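N6 adenine specific DNA methylase (Encephalitozoon cuniculi, PDB 3Q87) is the S-adenosylmethionine-binding Mtq2 catalytic subunit of the Mtq2-Trm112 complex, to which methylation of the translation termination factor eRF1 is ascribed. Local coordinates at residues T32-I37 against S59-N64; R109-V114 against E137-G142; E23-L28 against S78-V83. All coordinates share one frame; numbering follows the deposited sequence.

Interaction 1: T32-I37 against S59-N64; sequences TSTGVI and SHRGGN. With SAM (S-adenosylmethionine), chain D.
Arg61 grips the carbonyl of Thr34 twice. Its backbone N gives a nearly straight bond to Thr34 O (2.8 Å, 171°), and its NH1 returns to the same Thr34 O at 3.2 Å from the opposite face of the carbonyl plane. NH1 also makes a weak hydrogen bond to Thr34 OG1, and Val36 CB sits over the centre of the guanidinium, 4.0 Å above its plane. His60 fits in alongside: Thr34 O lies above the middle of its ring, Gly35 CA approaches His60 CE1 to 3.3 Å, and ND1 makes a weak hydrogen bond to Ser33 O. With CG anti to the backbone N (chi1 -171°), the ring meets Thr32 tip to tip, Thr32 OG1 2.9 Å from His60 CE1; OG1 is hydrogen-bonded to Asp29 and Thr38. Behind this shell, a type II' turn closed by Gly35 N to Thr32 O (2.9 Å) leads to Gly35 at the N-cap of helix 36-41. Ser33 is held by Tyr4 through OG and by Asp51 through N, and its CB comes 3.6 Å from O3' of S-adenosylmethionine. Segment 32-37 is the cofactor-binding turn between the first strand and following helix of a Rossmann-like methyltransferase.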
# COMPACT_ATOMS: atom_id res chain seq x y z
N THR B 32 -1.74 -6.98 4.78
CA THR B 32 -0.39 -7.35 5.17
C THR B 32 -0.36 -8.14 6.46
O THR B 32 0.58 -8.88 6.70
CB THR B 32 0.51 -6.10 5.34
OG1 THR B 32 1.83 -6.50 5.71
CG2 THR B 32 -0.05 -5.18 6.41
N SER B 33 -1.40 -7.96 7.28
CA SER B 33 -1.40 -8.53 8.63
C SER B 33 -0.14 -8.11 9.40
O SER B 33 0.10 -6.91 9.57
CB SER B 33 -1.57 -10.05 8.59
OG SER B 33 -1.83 -10.55 9.90
N THR B 34 0.67 -9.06 9.87
CA THR B 34 1.93 -8.69 10.56
C THR B 34 3.18 -8.63 9.65
O THR B 34 4.31 -8.48 10.14
CB THR B 34 2.22 -9.57 11.82
OG1 THR B 34 2.23 -10.96 11.45
CG2 THR B 34 1.18 -9.34 12.91
N GLY B 35 2.98 -8.77 8.34
CA GLY B 35 4.00 -8.39 7.37
C GLY B 35 4.99 -9.45 6.93
O GLY B 35 6.07 -9.11 6.44
N VAL B 36 4.63 -10.72 7.07
CA VAL B 36 5.50 -11.79 6.60
C VAL B 36 5.82 -11.64 5.11
O VAL B 36 6.95 -11.82 4.68
CB VAL B 36 4.94 -13.21 6.94
CG1 VAL B 36 3.75 -13.58 6.03
CG2 VAL B 36 6.03 -14.25 6.89
N ILE B 37 4.83 -11.28 4.30
CA ILE B 37 5.09 -11.09 2.87
C ILE B 37 5.85 -9.78 2.58
O ILE B 37 6.76 -9.75 1.73
CB ILE B 37 3.79 -11.18 2.06
CG1 ILE B 37 3.15 -12.56 2.24
CG2 ILE B 37 4.07 -10.93 0.59
CD1 ILE B 37 1.82 -12.72 1.49
N SER B 59 1.55 -4.80 15.64
CA SER B 59 2.57 -5.81 15.91
C SER B 59 3.29 -6.23 14.62
O SER B 59 3.72 -7.37 14.47
CB SER B 59 1.95 -7.02 16.61
OG SER B 59 1.40 -6.63 17.86
N HIS B 60 3.42 -5.28 13.70
CA HIS B 60 3.93 -5.58 12.36
C HIS B 60 5.46 -5.76 12.38
O HIS B 60 6.16 -5.08 13.14
CB HIS B 60 3.51 -4.45 11.41
CG HIS B 60 3.78 -4.73 9.96
ND1 HIS B 60 2.79 -5.05 9.06
CD2 HIS B 60 4.94 -4.71 9.26
CE1 HIS B 60 3.32 -5.22 7.87
NE2 HIS B 60 4.62 -5.01 7.96
N ARG B 61 5.97 -6.68 11.55
CA ARG B 61 7.41 -6.89 11.42
C ARG B 61 8.13 -5.59 11.08
O ARG B 61 9.28 -5.37 11.46
CB ARG B 61 7.70 -7.92 10.33
CG ARG B 61 7.46 -9.34 10.77
CD ARG B 61 7.43 -10.26 9.58
NE ARG B 61 7.34 -11.65 10.00
CZ ARG B 61 6.28 -12.19 10.58
NH1 ARG B 61 5.22 -11.45 10.83
NH2 ARG B 61 6.29 -13.48 10.91
N GLY B 62 7.43 -4.73 10.36
CA GLY B 62 7.94 -3.40 10.10
C GLY B 62 7.77 -3.03 8.65
O GLY B 62 7.93 -3.88 7.77
N GLY B 63 7.45 -1.77 8.40
CA GLY B 63 7.26 -1.35 7.03
C GLY B 63 6.57 -0.01 6.96
O GLY B 63 6.59 0.76 7.91
N ASN B 64 5.96 0.26 5.82
CA ASN B 64 5.25 1.52 5.63
C ASN B 64 3.76 1.23 5.75
O ASN B 64 3.14 0.71 4.83
CB ASN B 64 5.63 2.10 4.28
CG ASN B 64 7.14 2.24 4.15
OD1 ASN B 64 7.77 3.01 4.87
ND2 ASN B 64 7.74 1.48 3.24
N SAM D . -0.88 -11.30 4.23
CA SAM D . -1.17 -12.18 5.37
C SAM D . -0.70 -13.60 5.05
O SAM D . -0.43 -14.42 5.93
OXT SAM D . -0.56 -13.97 3.88
CB SAM D . -2.63 -12.13 5.88
CG SAM D . -3.80 -12.71 5.04
SD SAM D . -5.46 -12.83 5.83
CE SAM D . -6.18 -14.28 5.04
C5' SAM D . -6.41 -11.51 5.03
C4' SAM D . -5.97 -10.17 5.59
O4' SAM D . -6.74 -9.13 5.00
C3' SAM D . -6.15 -10.07 7.10
O3' SAM D . -4.96 -9.55 7.65
C2' SAM D . -7.28 -9.07 7.28
O2' SAM D . -7.16 -8.27 8.43
C1' SAM D . -7.14 -8.24 6.02
N9 SAM D . -8.39 -7.63 5.58
C8 SAM D . -9.68 -8.09 5.73
N7 SAM D . -10.50 -7.19 5.13
C5 SAM D . -9.73 -6.19 4.61
C6 SAM D . -10.02 -5.03 3.90
N6 SAM D . -11.28 -4.74 3.61
N1 SAM D . -8.99 -4.20 3.49
C2 SAM D . -7.67 -4.49 3.78
N3 SAM D . -7.39 -5.64 4.49
C4 SAM D . -8.40 -6.46 4.89

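Interaction 2: R109-V114 against E137-G142; sequences RFVDAV and EERGYG
Arg139 lays its guanidinium against the carbonyls near the C-terminal end of helix 105-113. The side chain leaves the backbone toward that helix and then bends twice, at chi2 (-83°), which places CD, and at chi3 (-60°), which places NE. This brings the flat group over the backbone: Asp112 O sits under the centre of one guanidinium face, 3.4 Å from CZ, and not in a hydrogen bond. The bonds go to other oxygens. NH2 reaches Val114 O at 2.7 Å, coming from above the carbonyl plane, whereas NE makes a weak, bent hydrogen bond to Val111 O at 3.0 Å. Three carbonyls thus surround one cationic group, and the partial negative charge of a helix end would probably favour it there; the charged atoms of Asp112 and Arg139 are near but not in contact. The aliphatic part of Arg139 slides past Val111 in the opposite direction, CG 4.1 Å from Val111 CG1.

Beyond Gly140, Tyr141 crosses Val114 at a slant. Tyr141 CE2 lies 3.8 Å from Val114 CG1, Tyr141 OH is 3.6 Å from Val114 CG2, and Val114 O stands at the ring edge, in its plane. The hydroxyl is hydrogen-bonded to Val116 O. Val114 is also wedged against its own helix, its CB 3.8 Å above the plane of the Phe110 ring, toward the rim. Between Arg139 and Tyr141, Gly140 takes positive phi (96°) in a Schellman motif that ends helix 129-138. The contact joins the ends of two helices: Val111 packs on Arg135 and Leu136 of helix 129-138, Val114 and Tyr141 both rest on Leu119 of strand 118-124, and Gly142 starts strand 142-150, outermost of the sheet within this chain.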
# COMPACT_ATOMS: atom_id res chain seq x y z
N ARG B 109 -15.08 -7.35 -4.30
CA ARG B 109 -14.89 -5.91 -4.12
C ARG B 109 -13.53 -5.47 -4.61
O ARG B 109 -13.39 -4.41 -5.24
CB ARG B 109 -15.09 -5.52 -2.65
CG ARG B 109 -16.55 -5.37 -2.28
CD ARG B 109 -16.77 -5.05 -0.81
NE ARG B 109 -15.98 -3.91 -0.34
CZ ARG B 109 -15.22 -3.94 0.75
NH1 ARG B 109 -15.16 -5.05 1.48
NH2 ARG B 109 -14.53 -2.87 1.14
N PHE B 110 -12.52 -6.28 -4.33
CA PHE B 110 -11.15 -5.99 -4.76
C PHE B 110 -11.05 -5.97 -6.28
O PHE B 110 -10.53 -5.03 -6.87
CB PHE B 110 -10.17 -7.04 -4.21
CG PHE B 110 -8.80 -6.97 -4.83
CD1 PHE B 110 -7.99 -5.87 -4.61
CD2 PHE B 110 -8.32 -7.99 -5.64
CE1 PHE B 110 -6.72 -5.78 -5.19
CE2 PHE B 110 -7.06 -7.92 -6.22
CZ PHE B 110 -6.26 -6.79 -6.00
N VAL B 111 -11.54 -7.02 -6.92
CA VAL B 111 -11.44 -7.15 -8.36
C VAL B 111 -12.14 -5.97 -9.05
O VAL B 111 -11.63 -5.42 -10.03
CB VAL B 111 -12.05 -8.49 -8.82
CG1 VAL B 111 -12.25 -8.51 -10.32
CG2 VAL B 111 -11.17 -9.65 -8.34
N ASP B 112 -13.28 -5.56 -8.52
CA ASP B 112 -13.99 -4.44 -9.12
C ASP B 112 -13.39 -3.05 -8.88
O ASP B 112 -13.83 -2.09 -9.49
CB ASP B 112 -15.47 -4.47 -8.79
CG ASP B 112 -16.28 -5.08 -9.91
OD1 ASP B 112 -16.36 -6.34 -9.98
OD2 ASP B 112 -16.80 -4.32 -10.75
N ALA B 113 -12.37 -2.95 -8.04
CA ALA B 113 -11.73 -1.66 -7.80
C ALA B 113 -10.28 -1.59 -8.30
O ALA B 113 -9.72 -0.50 -8.38
CB ALA B 113 -11.80 -1.30 -6.32
N VAL B 114 -9.68 -2.73 -8.60
CA VAL B 114 -8.24 -2.78 -8.86
C VAL B 114 -7.92 -2.28 -10.27
O VAL B 114 -8.60 -2.63 -11.23
CB VAL B 114 -7.63 -4.20 -8.61
CG1 VAL B 114 -8.18 -5.21 -9.62
CG2 VAL B 114 -6.11 -4.16 -8.67
N GLU B 137 -10.80 -10.81 -16.11
CA GLU B 137 -10.73 -10.60 -17.55
C GLU B 137 -11.62 -9.43 -17.92
O GLU B 137 -11.23 -8.57 -18.72
CB GLU B 137 -11.20 -11.85 -18.30
CG GLU B 137 -10.32 -13.06 -18.06
CD GLU B 137 -8.90 -12.84 -18.54
OE1 GLU B 137 -8.68 -11.95 -19.39
OE2 GLU B 137 -7.99 -13.56 -18.06
N GLU B 138 -12.81 -9.39 -17.34
CA GLU B 138 -13.75 -8.30 -17.57
C GLU B 138 -13.18 -6.95 -17.16
O GLU B 138 -13.62 -5.91 -17.64
CB GLU B 138 -15.05 -8.56 -16.82
CG GLU B 138 -15.82 -9.76 -17.30
CD GLU B 138 -16.98 -10.11 -16.37
OE1 GLU B 138 -17.43 -9.22 -15.61
OE2 GLU B 138 -17.45 -11.27 -16.40
N ARG B 139 -12.20 -6.96 -16.27
CA ARG B 139 -11.62 -5.73 -15.77
C ARG B 139 -10.36 -5.35 -16.54
O ARG B 139 -9.69 -4.38 -16.22
CB ARG B 139 -11.33 -5.85 -14.27
CG ARG B 139 -12.58 -5.86 -13.41
CD ARG B 139 -13.06 -4.45 -13.17
NE ARG B 139 -12.04 -3.68 -12.47
CZ ARG B 139 -12.02 -2.35 -12.38
NH1 ARG B 139 -12.98 -1.63 -12.96
NH2 ARG B 139 -11.05 -1.74 -11.72
N GLY B 140 -10.05 -6.13 -17.57
CA GLY B 140 -8.92 -5.84 -18.42
C GLY B 140 -7.64 -6.58 -18.07
O GLY B 140 -6.58 -6.24 -18.58
N TYR B 141 -7.73 -7.59 -17.21
CA TYR B 141 -6.51 -8.31 -16.85
C TYR B 141 -6.38 -9.60 -17.63
O TYR B 141 -7.27 -10.45 -17.60
CB TYR B 141 -6.45 -8.62 -15.34
CG TYR B 141 -6.25 -7.39 -14.49
CD1 TYR B 141 -4.97 -6.93 -14.21
CD2 TYR B 141 -7.33 -6.68 -13.99
CE1 TYR B 141 -4.78 -5.79 -13.45
CE2 TYR B 141 -7.15 -5.54 -13.23
CZ TYR B 141 -5.87 -5.10 -12.97
OH TYR B 141 -5.67 -3.96 -12.21
N GLY B 142 -5.25 -9.76 -18.31
CA GLY B 142 -4.88 -11.08 -18.78
C GLY B 142 -4.48 -11.85 -17.54
O GLY B 142 -3.72 -11.34 -16.73

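Interaction 3: E23-L28 against S78-V83; sequences EMKIVL and SVDVVV
The carboxylate of Asp80 is met near its plane by Ile26 N and over one face by Lys25. With CG anti to its own carbonyl carbon (chi1 -62°), Asp80 is turned toward Ile26 N, and its OD2 takes that N-H on the anti lone pair, nearly straight (2.7 Å, 174°). Lys25, crossing Asp80 at about a right angle, puts CD over the face, 4.1 Å from Asp80 CG; Lys25 NZ turns away and is hydrogen-bonded to Glu23 O. Ile26 O accepts from two successive N-H groups, Asp80 N at 3.0 Å and Val81 N at 3.2 Å. The strands then run in parallel register, Val27 beside Val81 and Leu28 beside Val82, with Leu28 N bonded to Val81 O (2.7 Å) and Val83 N to Leu28 O (2.9 Å). These are adjacent strands in the middle of the Rossmann-like methyltransferase sheet, flanked by strands 46-51 and 118-124; their short segments are turned 30° from each other. On one face Val27 lies side by side with Val81, and its CG1 touches Val83 CG2 at 3.9 Å; Val83 meets Leu13 and Leu17 of helix 8-20. On the other face Leu28 CB rests 3.9 Å from Val79 CG1. At the strand starts the activator subunit Trm112 closes in: Ser78 OG is hydrogen-bonded to Gly7 O of the Trm112 chain, whose Asn41 packs on Ile26 and Leu8 on Val79.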
# COMPACT_ATOMS: atom_id res chain seq x y z
N GLU B 23 11.14 -7.22 -8.68
CA GLU B 23 12.29 -6.39 -8.34
C GLU B 23 12.11 -4.96 -8.84
O GLU B 23 11.58 -4.76 -9.93
CB GLU B 23 13.53 -7.01 -8.97
CG GLU B 23 14.75 -6.12 -8.98
CD GLU B 23 15.94 -6.82 -9.61
OE1 GLU B 23 15.73 -7.54 -10.62
OE2 GLU B 23 17.07 -6.65 -9.11
N MET B 24 12.55 -3.98 -8.05
CA MET B 24 12.50 -2.58 -8.46
C MET B 24 11.08 -2.09 -8.72
O MET B 24 10.87 -1.23 -9.57
CB MET B 24 13.32 -2.36 -9.72
CG MET B 24 14.82 -2.55 -9.54
SD MET B 24 15.42 -1.64 -8.11
CE MET B 24 15.78 -3.01 -7.01
N LYS B 25 10.10 -2.61 -7.99
CA LYS B 25 8.74 -2.14 -8.15
C LYS B 25 8.27 -1.37 -6.92
O LYS B 25 8.92 -1.42 -5.87
CB LYS B 25 7.80 -3.30 -8.43
CG LYS B 25 8.19 -4.12 -9.66
CD LYS B 25 8.10 -3.28 -10.92
CE LYS B 25 8.49 -4.08 -12.15
NZ LYS B 25 9.98 -4.14 -12.28
N ILE B 26 7.17 -0.64 -7.07
CA ILE B 26 6.43 -0.16 -5.91
C ILE B 26 5.29 -1.15 -5.71
O ILE B 26 4.45 -1.31 -6.58
CB ILE B 26 5.89 1.27 -6.09
CG1 ILE B 26 7.04 2.27 -6.23
CG2 ILE B 26 5.03 1.68 -4.88
CD1 ILE B 26 6.55 3.71 -6.52
N VAL B 27 5.30 -1.86 -4.58
CA VAL B 27 4.37 -2.97 -4.39
C VAL B 27 3.48 -2.69 -3.20
O VAL B 27 3.93 -2.25 -2.14
CB VAL B 27 5.11 -4.30 -4.11
CG1 VAL B 27 4.11 -5.46 -3.94
CG2 VAL B 27 6.09 -4.60 -5.22
N LEU B 28 2.19 -2.94 -3.40
CA LEU B 28 1.24 -2.80 -2.31
C LEU B 28 0.97 -4.19 -1.76
O LEU B 28 0.43 -5.03 -2.49
CB LEU B 28 -0.06 -2.19 -2.83
CG LEU B 28 -1.11 -1.86 -1.76
CD1 LEU B 28 -0.73 -0.61 -0.98
CD2 LEU B 28 -2.49 -1.68 -2.39
N SER B 78 0.15 5.16 -8.72
CA SER B 78 1.49 5.21 -8.17
C SER B 78 2.04 3.84 -7.82
O SER B 78 3.19 3.70 -7.45
CB SER B 78 1.52 6.14 -6.96
OG SER B 78 1.26 7.47 -7.38
N VAL B 79 1.21 2.81 -7.96
CA VAL B 79 1.60 1.46 -7.58
C VAL B 79 1.81 0.58 -8.80
O VAL B 79 0.97 0.56 -9.71
CB VAL B 79 0.54 0.82 -6.65
CG1 VAL B 79 0.87 -0.66 -6.35
CG2 VAL B 79 0.41 1.64 -5.39
N ASP B 80 2.92 -0.15 -8.83
CA ASP B 80 3.17 -1.13 -9.91
C ASP B 80 2.44 -2.46 -9.72
O ASP B 80 1.87 -3.00 -10.67
CB ASP B 80 4.66 -1.43 -10.02
CG ASP B 80 5.48 -0.21 -10.38
OD1 ASP B 80 5.19 0.44 -11.42
OD2 ASP B 80 6.43 0.07 -9.62
N VAL B 81 2.51 -3.02 -8.52
CA VAL B 81 1.98 -4.35 -8.24
C VAL B 81 1.20 -4.37 -6.93
O VAL B 81 1.60 -3.73 -5.94
CB VAL B 81 3.13 -5.38 -8.09
CG1 VAL B 81 2.61 -6.77 -7.67
CG2 VAL B 81 3.95 -5.46 -9.37
N VAL B 82 0.11 -5.13 -6.94
CA VAL B 82 -0.64 -5.41 -5.73
C VAL B 82 -0.59 -6.91 -5.42
O VAL B 82 -0.82 -7.74 -6.30
CB VAL B 82 -2.12 -4.98 -5.89
CG1 VAL B 82 -2.95 -5.47 -4.71
CG2 VAL B 82 -2.23 -3.45 -6.04
N VAL B 83 -0.27 -7.26 -4.18
CA VAL B 83 -0.28 -8.64 -3.73
C VAL B 83 -1.33 -8.75 -2.62
O VAL B 83 -1.35 -7.93 -1.71
CB VAL B 83 1.09 -9.03 -3.12
CG1 VAL B 83 1.04 -10.47 -2.62
CG2 VAL B 83 2.21 -8.82 -4.14

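Overall arrangement
Interaction 3 links the two central strands, and each of the other contacts follows one of them in the chain. Strand 26-30 runs on into the cofactor turn of interaction 1, about 16 Å away, centre to centre. Strand 81-84 is followed by helix 105-113 of interaction 2, about 17 Å away between centres; these two touch where Phe110 CZ comes 3.8 Å from Val82 CG1 in one of the two conformers of Val82. Interactions 1 and 2 lie on opposite sides of the chain's centre, about 26 Å apart between centres. Interaction 1 borders S-adenosylmethionine itself, the side chain of Val83 in interaction 3 is about 7 Å from it, and that of Ala113 in interaction 2 about 11 Å.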